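Local coordinates for putative cell invasion protein with MAC/Perforin domain (Bacteroides thetaiotaomicron VPI-5482, PDB 3KK7) that is of uncertain function but carries a membrane-attack complex/perforin domain and may take part in cell invasion or act on membranes, at residues W490-A502 and M529-L541. Sequence-based numbering, arbitrary orientation.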
ATOM      1  N   TRP A 490      18.130 -13.991  -2.762  1.00 26.44           N
ATOM      2  CA  TRP A 490      19.055 -14.293  -3.833  1.00 26.31           C
ATOM      3  C   TRP A 490      18.804 -13.262  -4.905  1.00 25.86           C
ATOM      4  O   TRP A 490      17.654 -12.943  -5.196  1.00 25.77           O
ATOM      5  CB  TRP A 490      18.821 -15.688  -4.402  1.00 26.27           C
ATOM      6  CG  TRP A 490      19.487 -16.790  -3.632  1.00 27.01           C
ATOM      7  CD1 TRP A 490      18.876 -17.703  -2.832  1.00 27.00           C
ATOM      8  CD2 TRP A 490      20.885 -17.110  -3.614  1.00 27.91           C
ATOM      9  NE1 TRP A 490      19.801 -18.567  -2.306  1.00 28.18           N
ATOM     10  CE2 TRP A 490      21.044 -18.230  -2.763  1.00 28.62           C
ATOM     11  CE3 TRP A 490      22.016 -16.573  -4.237  1.00 27.89           C
ATOM     12  CZ2 TRP A 490      22.293 -18.816  -2.504  1.00 27.65           C
ATOM     13  CZ3 TRP A 490      23.269 -17.164  -3.982  1.00 28.29           C
ATOM     14  CH2 TRP A 490      23.389 -18.268  -3.122  1.00 27.38           C
ATOM     15  N   TYR A 491      19.880 -12.710  -5.447  1.00 25.79           N
ATOM     16  CA  TYR A 491      19.799 -11.786  -6.569  1.00 25.74           C
ATOM     17  C   TYR A 491      20.626 -12.404  -7.688  1.00 26.53           C
ATOM     18  O   TYR A 491      21.852 -12.573  -7.552  1.00 26.47           O
ATOM     19  CB  TYR A 491      20.325 -10.404  -6.195  1.00 25.59           C
ATOM     20  CG  TYR A 491      19.512  -9.697  -5.164  1.00 23.28           C
ATOM     21  CD1 TYR A 491      18.397  -8.964  -5.531  1.00 23.29           C
ATOM     22  CD2 TYR A 491      19.842  -9.751  -3.820  1.00 21.91           C
ATOM     23  CE1 TYR A 491      17.614  -8.293  -4.584  1.00 20.84           C
ATOM     24  CE2 TYR A 491      19.062  -9.081  -2.864  1.00 20.68           C
ATOM     25  CZ  TYR A 491      17.950  -8.360  -3.268  1.00 20.13           C
ATOM     26  OH  TYR A 491      17.160  -7.693  -2.373  1.00 20.65           O
ATOM     27  N   ILE A 492      19.919 -12.804  -8.749  1.00 27.31           N
ATOM     28  CA  ILE A 492      20.516 -13.367  -9.954  1.00 28.10           C
ATOM     29  C   ILE A 492      20.519 -12.257 -10.997  1.00 28.41           C
ATOM     30  O   ILE A 492      19.469 -11.731 -11.354  1.00 28.55           O
ATOM     31  CB  ILE A 492      19.750 -14.601 -10.439  1.00 28.07           C
ATOM     32  CG1 ILE A 492      19.593 -15.568  -9.264  1.00 29.91           C
ATOM     33  CG2 ILE A 492      20.480 -15.270 -11.578  1.00 27.35           C
ATOM     34  CD1 ILE A 492      19.155 -16.980  -9.644  1.00 32.29           C
ATOM     35  N   TYR A 493      21.711 -11.880 -11.449  1.00 28.73           N
ATOM     36  CA  TYR A 493      21.875 -10.677 -12.247  1.00 28.97           C
ATOM     37  C   TYR A 493      22.709 -10.941 -13.467  1.00 28.60           C
ATOM     38  O   TYR A 493      23.618 -11.763 -13.438  1.00 28.50           O
ATOM     39  CB  TYR A 493      22.517  -9.554 -11.418  1.00 29.10           C
ATOM     40  CG  TYR A 493      23.951  -9.794 -10.992  1.00 28.99           C
ATOM     41  CD1 TYR A 493      24.240 -10.568  -9.873  1.00 29.16           C
ATOM     42  CD2 TYR A 493      25.015  -9.204 -11.686  1.00 30.03           C
ATOM     43  CE1 TYR A 493      25.545 -10.764  -9.455  1.00 30.75           C
ATOM     44  CE2 TYR A 493      26.336  -9.402 -11.287  1.00 29.88           C
ATOM     45  CZ  TYR A 493      26.595 -10.187 -10.174  1.00 30.98           C
ATOM     46  OH  TYR A 493      27.896 -10.402  -9.778  1.00 33.18           O
ATOM     47  N   ASN A 494      22.355 -10.235 -14.537  1.00 28.60           N
ATOM     48  CA  ASN A 494      23.057 -10.296 -15.815  1.00 28.39           C
ATOM     49  C   ASN A 494      23.859  -9.007 -16.004  1.00 28.40           C
ATOM     50  O   ASN A 494      23.283  -7.965 -16.341  1.00 28.31           O
ATOM     51  CB  ASN A 494      22.050 -10.462 -16.947  1.00 28.20           C
ATOM     52  CG  ASN A 494      22.711 -10.682 -18.292  1.00 27.25           C
ATOM     53  OD1 ASN A 494      23.651  -9.974 -18.669  1.00 26.34           O
ATOM     54  ND2 ASN A 494      22.208 -11.657 -19.031  1.00 25.76           N
ATOM     55  N   PRO A 495      25.189  -9.071 -15.804  1.00 28.28           N
ATOM     56  CA  PRO A 495      25.986  -7.863 -15.834  1.00 28.39           C
ATOM     57  C   PRO A 495      26.331  -7.360 -17.244  1.00 28.49           C
ATOM     58  O   PRO A 495      27.062  -6.383 -17.353  1.00 28.95           O
ATOM     59  CB  PRO A 495      27.237  -8.289 -15.100  1.00 28.41           C
ATOM     60  CG  PRO A 495      27.435  -9.676 -15.587  1.00 28.57           C
ATOM     61  CD  PRO A 495      26.043 -10.258 -15.687  1.00 28.25           C
ATOM     62  N   THR A 496      25.818  -8.000 -18.297  1.00 28.26           N
ATOM     63  CA  THR A 496      25.891  -7.440 -19.643  1.00 28.03           C
ATOM     64  C   THR A 496      24.620  -6.674 -19.991  1.00 28.02           C
ATOM     65  O   THR A 496      24.699  -5.596 -20.573  1.00 28.55           O
ATOM     66  CB  THR A 496      26.053  -8.509 -20.694  1.00 28.22           C
ATOM     67  OG1 THR A 496      26.954  -9.513 -20.217  1.00 28.96           O
ATOM     68  CG2 THR A 496      26.573  -7.903 -21.992  1.00 27.97           C
ATOM     69  N   SER A 497      23.456  -7.222 -19.632  1.00 27.54           N
ATOM     70  CA  SER A 497      22.153  -6.633 -19.991  1.00 26.98           C
ATOM     71  C   SER A 497      21.480  -5.813 -18.872  1.00 26.48           C
ATOM     72  O   SER A 497      20.516  -5.096 -19.114  1.00 25.81           O
ATOM     73  CB  SER A 497      21.212  -7.740 -20.465  1.00 26.92           C
ATOM     74  OG  SER A 497      21.752  -8.404 -21.583  1.00 27.60           O
HETATM   75  N   MSE A 498      21.971  -5.946 -17.646  1.00 26.48           N
HETATM   76  CA  MSE A 498      21.577  -5.077 -16.526  1.00 26.26           C
HETATM   77  C   MSE A 498      20.205  -5.395 -15.986  1.00 26.64           C
HETATM   78  O   MSE A 498      19.502  -4.523 -15.478  1.00 26.92           O
HETATM   79  CB  MSE A 498      21.693  -3.586 -16.901  1.00 26.06           C
HETATM   80  CG  MSE A 498      23.041  -3.224 -17.585  1.00 26.03           C
HETATM   81 SE   MSE A 498      24.635  -4.006 -16.699  0.75 26.91          SE
HETATM   82  CE  MSE A 498      24.603  -3.010 -15.012  1.00 22.71           C
ATOM     83  N   TYR A 499      19.832  -6.667 -16.046  1.00 26.71           N
ATOM     84  CA  TYR A 499      18.581  -7.098 -15.445  1.00 26.43           C
ATOM     85  C   TYR A 499      18.893  -8.113 -14.366  1.00 26.11           C
ATOM     86  O   TYR A 499      19.992  -8.673 -14.335  1.00 25.73           O
ATOM     87  CB  TYR A 499      17.603  -7.648 -16.501  1.00 26.33           C
ATOM     88  CG  TYR A 499      18.009  -8.951 -17.117  1.00 26.50           C
ATOM     89  CD1 TYR A 499      17.747 -10.154 -16.467  1.00 25.33           C
ATOM     90  CD2 TYR A 499      18.644  -8.996 -18.366  1.00 26.63           C
ATOM     91  CE1 TYR A 499      18.125 -11.366 -17.021  1.00 25.08           C
ATOM     92  CE2 TYR A 499      19.013 -10.224 -18.937  1.00 26.11           C
ATOM     93  CZ  TYR A 499      18.751 -11.398 -18.246  1.00 25.26           C
ATOM     94  OH  TYR A 499      19.085 -12.615 -18.762  1.00 26.26           O
ATOM     95  N   CYS A 500      17.912  -8.336 -13.492  1.00 25.82           N
ATOM     96  CA  CYS A 500      18.089  -9.170 -12.340  1.00 25.99           C
ATOM     97  C   CYS A 500      16.770  -9.759 -11.802  1.00 26.37           C
ATOM     98  O   CYS A 500      15.789  -9.030 -11.596  1.00 25.93           O
ATOM     99  CB  CYS A 500      18.777  -8.349 -11.253  1.00 25.95           C
ATOM    100  SG  CYS A 500      18.730  -9.086  -9.598  1.00 26.49           S
ATOM    101  N   PHE A 501      16.768 -11.079 -11.571  1.00 26.40           N
ATOM    102  CA  PHE A 501      15.647 -11.765 -10.943  1.00 26.28           C
ATOM    103  C   PHE A 501      16.005 -12.015  -9.495  1.00 26.78           C
ATOM    104  O   PHE A 501      17.073 -12.572  -9.205  1.00 26.90           O
ATOM    105  CB  PHE A 501      15.312 -13.108 -11.611  1.00 26.11           C
ATOM    106  CG  PHE A 501      15.065 -13.033 -13.101  1.00 25.62           C
ATOM    107  CD1 PHE A 501      14.384 -11.977 -13.673  1.00 26.31           C
ATOM    108  CD2 PHE A 501      15.497 -14.062 -13.936  1.00 27.78           C
ATOM    109  CE1 PHE A 501      14.150 -11.925 -15.064  1.00 26.07           C
ATOM    110  CE2 PHE A 501      15.284 -14.019 -15.338  1.00 27.46           C
ATOM    111  CZ  PHE A 501      14.603 -12.948 -15.889  1.00 27.26           C
ATOM    112  N   ALA A 502      15.109 -11.619  -8.582  1.00 27.48           N
ATOM    113  CA  ALA A 502      15.311 -11.835  -7.133  1.00 27.76           C
ATOM    114  C   ALA A 502      14.309 -12.844  -6.539  1.00 27.64           C
ATOM    115  O   ALA A 502      13.234 -13.040  -7.082  1.00 27.98           O
ATOM    116  CB  ALA A 502      15.228 -10.489  -6.380  1.00 27.30           C
HETATM  117  N   MSE A 529      24.784  -3.973  -2.755  1.00 27.94           N
HETATM  118  CA  MSE A 529      23.386  -3.689  -2.959  1.00 27.23           C
HETATM  119  C   MSE A 529      23.207  -2.389  -3.723  1.00 27.64           C
HETATM  120  O   MSE A 529      22.341  -2.294  -4.598  1.00 28.27           O
HETATM  121  CB  MSE A 529      22.626  -3.636  -1.632  1.00 26.41           C
HETATM  122  CG  MSE A 529      22.419  -4.995  -0.977  1.00 24.30           C
HETATM  123 SE   MSE A 529      21.587  -6.349  -2.115  0.75 20.43          SE
HETATM  124  CE  MSE A 529      19.773  -5.652  -2.199  1.00 19.61           C
ATOM    125  N   THR A 530      24.042  -1.398  -3.428  1.00 27.93           N
ATOM    126  CA  THR A 530      23.837  -0.073  -4.002  1.00 27.73           C
ATOM    127  C   THR A 530      24.091  -0.170  -5.498  1.00 27.89           C
ATOM    128  O   THR A 530      23.336   0.395  -6.274  1.00 27.67           O
ATOM    129  CB  THR A 530      24.683   1.053  -3.308  1.00 27.83           C
ATOM    130  OG1 THR A 530      26.054   0.916  -3.659  1.00 28.57           O
ATOM    131  CG2 THR A 530      24.589   1.015  -1.782  1.00 26.33           C
ATOM    132  N   THR A 531      25.110  -0.937  -5.902  1.00 28.26           N
ATOM    133  CA  THR A 531      25.380  -1.190  -7.328  1.00 28.18           C
ATOM    134  C   THR A 531      24.182  -1.880  -7.969  1.00 28.63           C
ATOM    135  O   THR A 531      23.729  -1.502  -9.054  1.00 29.13           O
ATOM    136  CB  THR A 531      26.665  -2.044  -7.535  1.00 28.51           C
ATOM    137  OG1 THR A 531      27.813  -1.238  -7.249  1.00 27.69           O
ATOM    138  CG2 THR A 531      26.771  -2.606  -8.976  1.00 26.69           C
ATOM    139  N   LEU A 532      23.638  -2.870  -7.290  1.00 28.87           N
ATOM    140  CA  LEU A 532      22.505  -3.591  -7.841  1.00 29.09           C
ATOM    141  C   LEU A 532      21.338  -2.654  -8.135  1.00 29.33           C
ATOM    142  O   LEU A 532      20.876  -2.555  -9.269  1.00 30.11           O
ATOM    143  CB  LEU A 532      22.071  -4.700  -6.887  1.00 29.30           C
ATOM    144  CG  LEU A 532      21.292  -5.845  -7.530  1.00 29.91           C
ATOM    145  CD1 LEU A 532      22.160  -6.496  -8.646  1.00 27.75           C
ATOM    146  CD2 LEU A 532      20.863  -6.860  -6.441  1.00 29.30           C
ATOM    147  N   TYR A 533      20.872  -1.924  -7.137  1.00 29.32           N
ATOM    148  CA  TYR A 533      19.694  -1.100  -7.365  1.00 29.19           C
ATOM    149  C   TYR A 533      19.973   0.192  -8.124  1.00 29.34           C
ATOM    150  O   TYR A 533      19.046   0.831  -8.616  1.00 29.80           O
ATOM    151  CB  TYR A 533      18.912  -0.832  -6.062  1.00 28.77           C
ATOM    152  CG  TYR A 533      19.637  -0.143  -4.913  1.00 28.02           C
ATOM    153  CD1 TYR A 533      20.083   1.176  -5.020  1.00 27.58           C
ATOM    154  CD2 TYR A 533      19.787  -0.776  -3.680  1.00 28.16           C
ATOM    155  CE1 TYR A 533      20.691   1.837  -3.947  1.00 27.56           C
ATOM    156  CE2 TYR A 533      20.415  -0.125  -2.604  1.00 28.05           C
ATOM    157  CZ  TYR A 533      20.865   1.182  -2.750  1.00 27.72           C
ATOM    158  OH  TYR A 533      21.496   1.824  -1.707  1.00 26.11           O
ATOM    159  N   GLN A 534      21.223   0.616  -8.204  1.00 29.65           N
ATOM    160  CA  GLN A 534      21.512   1.829  -8.976  1.00 30.13           C
ATOM    161  C   GLN A 534      21.657   1.531 -10.461  1.00 31.16           C
ATOM    162  O   GLN A 534      21.392   2.409 -11.290  1.00 31.22           O
ATOM    163  CB  GLN A 534      22.753   2.562  -8.467  1.00 29.29           C
ATOM    164  CG  GLN A 534      22.516   3.208  -7.142  1.00 27.93           C
ATOM    165  CD  GLN A 534      23.628   4.087  -6.701  1.00 27.67           C
ATOM    166  OE1 GLN A 534      24.747   4.058  -7.233  1.00 28.27           O
ATOM    167  NE2 GLN A 534      23.333   4.903  -5.719  1.00 29.42           N
ATOM    168  N   ARG A 535      22.079   0.307 -10.788  1.00 32.06           N
ATOM    169  CA  ARG A 535      22.442  -0.033 -12.153  1.00 32.88           C
ATOM    170  C   ARG A 535      21.641  -1.174 -12.742  1.00 32.70           C
ATOM    171  O   ARG A 535      21.746  -1.413 -13.933  1.00 33.23           O
ATOM    172  CB  ARG A 535      23.947  -0.338 -12.234  1.00 33.43           C
ATOM    173  CG  ARG A 535      24.882   0.891 -11.920  1.00 35.89           C
ATOM    174  CD  ARG A 535      26.397   0.554 -12.034  1.00 38.91           C
ATOM    175  NE  ARG A 535      26.657  -0.253 -13.235  1.00 42.36           N
ATOM    176  CZ  ARG A 535      27.733  -1.018 -13.450  1.00 44.53           C
ATOM    177  NH1 ARG A 535      28.733  -1.070 -12.567  1.00 46.11           N
ATOM    178  NH2 ARG A 535      27.813  -1.728 -14.577  1.00 44.27           N
ATOM    179  N   TYR A 536      20.833  -1.868 -11.941  1.00 32.50           N
ATOM    180  CA  TYR A 536      20.022  -2.972 -12.467  1.00 32.24           C
ATOM    181  C   TYR A 536      18.516  -2.718 -12.309  1.00 31.89           C
ATOM    182  O   TYR A 536      18.094  -1.881 -11.514  1.00 32.26           O
ATOM    183  CB  TYR A 536      20.423  -4.304 -11.813  1.00 32.03           C
ATOM    184  CG  TYR A 536      21.816  -4.767 -12.181  1.00 32.36           C
ATOM    185  CD1 TYR A 536      22.933  -4.182 -11.607  1.00 33.34           C
ATOM    186  CD2 TYR A 536      22.017  -5.792 -13.096  1.00 33.59           C
ATOM    187  CE1 TYR A 536      24.221  -4.594 -11.938  1.00 34.46           C
ATOM    188  CE2 TYR A 536      23.316  -6.229 -13.439  1.00 35.03           C
ATOM    189  CZ  TYR A 536      24.421  -5.618 -12.860  1.00 34.92           C
ATOM    190  OH  TYR A 536      25.709  -6.010 -13.181  1.00 33.85           O
ATOM    191  N   LYS A 537      17.733  -3.405 -13.134  1.00 31.14           N
ATOM    192  CA  LYS A 537      16.303  -3.536 -12.947  1.00 30.58           C
ATOM    193  C   LYS A 537      16.121  -4.855 -12.202  1.00 29.55           C
ATOM    194  O   LYS A 537      16.655  -5.877 -12.600  1.00 29.50           O
ATOM    195  CB  LYS A 537      15.576  -3.592 -14.288  1.00 31.01           C
ATOM    196  CG  LYS A 537      15.568  -2.271 -15.107  1.00 32.63           C
ATOM    197  CD  LYS A 537      14.663  -1.191 -14.481  1.00 33.87           C
ATOM    198  CE  LYS A 537      14.740   0.115 -15.272  1.00 34.30           C
ATOM    199  NZ  LYS A 537      13.683   1.090 -14.857  1.00 33.97           N
ATOM    200  N   ILE A 538      15.400  -4.817 -11.100  1.00 28.77           N
ATOM    201  CA  ILE A 538      15.210  -5.985 -10.269  1.00 28.55           C
ATOM    202  C   ILE A 538      13.743  -6.452 -10.313  1.00 28.13           C
ATOM    203  O   ILE A 538      12.816  -5.672 -10.056  1.00 28.86           O
ATOM    204  CB  ILE A 538      15.611  -5.704  -8.802  1.00 28.70           C
ATOM    205  CG1 ILE A 538      17.054  -5.183  -8.705  1.00 27.17           C
ATOM    206  CG2 ILE A 538      15.472  -6.972  -7.979  1.00 28.32           C
ATOM    207  CD1 ILE A 538      17.338  -4.606  -7.383  1.00 25.03           C
ATOM    208  N   TYR A 539      13.553  -7.725 -10.637  1.00 27.17           N
ATOM    209  CA  TYR A 539      12.242  -8.333 -10.679  1.00 26.60           C
ATOM    210  C   TYR A 539      12.212  -9.507  -9.718  1.00 26.48           C
ATOM    211  O   TYR A 539      13.090 -10.383  -9.770  1.00 25.61           O
ATOM    212  CB  TYR A 539      11.933  -8.807 -12.086  1.00 26.19           C
ATOM    213  CG  TYR A 539      12.014  -7.689 -13.073  1.00 25.70           C
ATOM    214  CD1 TYR A 539      10.931  -6.871 -13.305  1.00 25.90           C
ATOM    215  CD2 TYR A 539      13.184  -7.430 -13.761  1.00 24.63           C
ATOM    216  CE1 TYR A 539      11.012  -5.830 -14.205  1.00 24.86           C
ATOM    217  CE2 TYR A 539      13.265  -6.406 -14.654  1.00 23.43           C
ATOM    218  CZ  TYR A 539      12.182  -5.610 -14.866  1.00 23.54           C
ATOM    219  OH  TYR A 539      12.263  -4.588 -15.764  1.00 24.74           O
ATOM    220  N   GLY A 540      11.220  -9.486  -8.823  1.00 26.32           N
ATOM    221  CA  GLY A 540      10.983 -10.554  -7.867  1.00 25.96           C
ATOM    222  C   GLY A 540      10.163 -11.667  -8.527  1.00 26.50           C
ATOM    223  O   GLY A 540       9.120 -11.413  -9.121  1.00 25.89           O
ATOM    224  N   LEU A 541      10.663 -12.898  -8.434  1.00 26.68           N
ATOM    225  CA  LEU A 541       9.962 -14.069  -8.896  1.00 26.83           C
ATOM    226  C   LEU A 541       9.034 -14.556  -7.760  1.00 27.50           C
ATOM    227  O   LEU A 541       9.199 -14.162  -6.583  1.00 27.08           O
ATOM    228  CB  LEU A 541      10.976 -15.141  -9.301  1.00 26.53           C
ATOM    229  CG  LEU A 541      11.985 -14.738 -10.384  1.00 26.73           C
ATOM    230  CD1 LEU A 541      12.796 -15.940 -10.810  1.00 24.52           C
ATOM    231  CD2 LEU A 541      11.315 -14.104 -11.612  1.00 26.41           C
ATOM    232  OXT LEU A 541       8.094 -15.346  -7.990  1.00 27.44           O
TER
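Strand 537-540 runs parallel to strand 499-502, their axes inclined by 26°, and K537 N, Y539 N, A502 N and L541 N give hydrogen bonds to M498 O, C500 O, Y539 O and A502 O respectively. One face of the pair carries Y499, F501, K537 and Y539, and I471 of strand 468-472 packs against Y499, F501 and Y539. On the other face, C500 and I538 face helix 529-535, C500 SG near L532 CD1, and A502 packs on I538 CG2. Here strands 489-494 and 499-504 form a beta hairpin, and the final strand of the chain joins as a parallel edge, completing a four-stranded mixed sheet in the D3 region; helix 529-535 and the strand after it show how a helix can pack on the sheet that its own chain then extends. L532 brings its CD2 over one face of the Y491 ring, 3.4 Å from Y491 CD1. Bends at chi2 and chi3 fold M529 so that its SE lies oblique to the Y491 ring, 4.4 Å from its centroid, in a Met-aromatic contact, with its CE 3.3 Å from Y491 OH. Just past the helix, Y536 wedges between the hairpin turn and Y493. M498 lays its CE over the Y536 face in a CH-pi contact, 3.6 Å from the ring centroid, while Y493 turns its edge to the Y536 ring in an offset edge-to-face pair with planes at 84°. The Y493 hydroxyl is hydrogen-bonded to K525 O. With an alanine at Y536, M498 CE and the Y493 edge would probably lose the aromatic surface they rest on, leaving a gap under the turn. N494 OD1 shapes that turn as an Asx motif, accepting from T496 N and S497 N. At the far end, the terminal carboxylate of L541 forms a salt bridge with R403.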